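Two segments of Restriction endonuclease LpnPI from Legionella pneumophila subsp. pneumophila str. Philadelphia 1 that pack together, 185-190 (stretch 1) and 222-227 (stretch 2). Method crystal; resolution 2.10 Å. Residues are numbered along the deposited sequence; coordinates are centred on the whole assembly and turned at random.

Stretch 1 (185-190) FTILNI
Stretch 2 222-227: KADVLI

Residues 185–187 belong to a β-strand that begins earlier in the chain, whereas 222–227 is extended without regular secondary structure (phi −75 to −113°, psi 96 to 140°). The two segments meet obliquely, their end-to-end directions (CA 186 to 189 against CA 223 to 226) 69° apart. A single β-bridge pairs Leu 188 with Val 225 (CA to CA, 4.7 Å), and the CA atoms of Asn 189 and Leu 226 lie 4.2 Å apart. Two backbone hydrogen bonds hold this register: Leu 226 N donates to Ile 187 O (2.9 Å, nearly linear at 176°), and Asn 189 N to Asp 224 O (2.7 Å, 160°). Both acceptors also receive CA-H...O contacts, from Val 225 CA to Ile 187 O (3.6 Å) and from Leu 188 CA to Asp 224 O (3.5 Å). Beyond the bridge, Ile 190 N bonds back to Leu 188 O (2.7 Å) as Asn 189 adopts phi/psi −73/73°.

Asn 189 and Asp 224, both t at chi1, add a longer side-chain hydrogen bond, ND2 to OD2 (3.3 Å). The CA-to-CB bond of Leu 188 (m, t) points away overall, yet CD2 reaches Ala 223 CB (3.6 Å). Thr 186 (m) points toward stretch 2, its CG2 3.7 Å from CG2 of Val 225 (t). Ile 187 CG2 (m, t) meets Leu 226 CD1 (t, t) at 4.1 Å.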

# COMPACT_ATOMS: atom_id res chain seq x y z
N PHE A 185 -4.18 -7.74 -3.48
CA PHE A 185 -4.41 -7.47 -2.06
C PHE A 185 -5.89 -7.29 -1.77
O PHE A 185 -6.66 -6.94 -2.66
CB PHE A 185 -3.68 -6.19 -1.62
CG PHE A 185 -2.18 -6.27 -1.74
CD1 PHE A 185 -1.54 -5.97 -2.93
CD2 PHE A 185 -1.41 -6.67 -0.66
CE1 PHE A 185 -0.15 -6.04 -3.03
CE2 PHE A 185 -0.02 -6.74 -0.75
CZ PHE A 185 0.61 -6.42 -1.93
N THR A 186 -6.26 -7.51 -0.50
CA THR A 186 -7.60 -7.24 0.01
C THR A 186 -7.61 -5.93 0.79
O THR A 186 -6.77 -5.72 1.66
CB THR A 186 -8.08 -8.35 0.96
OG1 THR A 186 -8.08 -9.60 0.28
CG2 THR A 186 -9.49 -8.03 1.51
N ILE A 187 -8.56 -5.06 0.48
CA ILE A 187 -8.71 -3.85 1.28
C ILE A 187 -9.64 -4.14 2.46
O ILE A 187 -10.77 -4.60 2.29
CB ILE A 187 -9.25 -2.67 0.44
CG1 ILE A 187 -8.29 -2.38 -0.73
CG2 ILE A 187 -9.40 -1.43 1.30
CD1 ILE A 187 -8.71 -1.24 -1.61
N LEU A 188 -9.14 -3.89 3.66
CA LEU A 188 -9.91 -4.18 4.88
C LEU A 188 -10.99 -3.13 5.18
O LEU A 188 -10.86 -1.95 4.85
CB LEU A 188 -8.97 -4.28 6.07
CG LEU A 188 -7.91 -5.37 6.01
CD1 LEU A 188 -6.98 -5.25 7.22
CD2 LEU A 188 -8.57 -6.75 5.97
N ASN A 189 -12.06 -3.58 5.84
CA ASN A 189 -13.11 -2.68 6.28
C ASN A 189 -12.63 -1.83 7.46
O ASN A 189 -13.02 -2.05 8.61
CB ASN A 189 -14.36 -3.49 6.66
CG ASN A 189 -15.54 -2.60 7.04
OD1 ASN A 189 -15.54 -1.40 6.79
ND2 ASN A 189 -16.56 -3.20 7.65
N ILE A 190 -11.76 -0.88 7.16
CA ILE A 190 -11.25 0.07 8.14
C ILE A 190 -11.45 1.45 7.54
O ILE A 190 -10.72 1.83 6.62
CB ILE A 190 -9.76 -0.14 8.44
CG1 ILE A 190 -9.52 -1.51 9.08
CG2 ILE A 190 -9.22 1.01 9.30
CD1 ILE A 190 -8.06 -1.82 9.34
N LYS A 222 -8.94 -14.61 7.66
CA LYS A 222 -10.20 -14.27 6.99
C LYS A 222 -10.51 -12.78 7.16
O LYS A 222 -10.74 -12.30 8.26
CB LYS A 222 -11.36 -15.11 7.54
CG LYS A 222 -11.34 -16.57 7.11
N ALA A 223 -10.47 -12.06 6.05
CA ALA A 223 -10.55 -10.60 6.11
C ALA A 223 -11.98 -10.09 6.09
O ALA A 223 -12.82 -10.61 5.37
CB ALA A 223 -9.78 -10.01 4.96
N ASP A 224 -12.24 -9.06 6.88
CA ASP A 224 -13.46 -8.27 6.73
C ASP A 224 -13.21 -7.26 5.61
O ASP A 224 -12.52 -6.26 5.81
CB ASP A 224 -13.84 -7.57 8.04
CG ASP A 224 -15.15 -6.81 7.96
OD1 ASP A 224 -15.92 -7.04 7.00
OD2 ASP A 224 -15.45 -6.02 8.88
N VAL A 225 -13.73 -7.56 4.42
CA VAL A 225 -13.41 -6.81 3.21
C VAL A 225 -14.25 -5.54 3.09
O VAL A 225 -15.46 -5.56 3.35
CB VAL A 225 -13.63 -7.68 1.94
CG1 VAL A 225 -13.11 -6.96 0.69
CG2 VAL A 225 -12.97 -9.04 2.08
N LEU A 226 -13.62 -4.45 2.67
CA LEU A 226 -14.33 -3.22 2.35
C LEU A 226 -15.03 -3.39 1.00
O LEU A 226 -14.42 -3.23 -0.06
CB LEU A 226 -13.38 -2.02 2.32
CG LEU A 226 -13.93 -0.63 2.67
CD1 LEU A 226 -12.81 0.41 2.73
CD2 LEU A 226 -14.99 -0.18 1.70
N ILE A 227 -16.31 -3.75 1.06
CA ILE A 227 -17.15 -3.92 -0.13
C ILE A 227 -17.99 -2.68 -0.38
O ILE A 227 -18.83 -2.33 0.46
CB ILE A 227 -18.07 -5.14 0.02
CG1 ILE A 227 -17.23 -6.40 0.21
CG2 ILE A 227 -18.99 -5.27 -1.17
CD1 ILE A 227 -16.36 -6.72 -1.01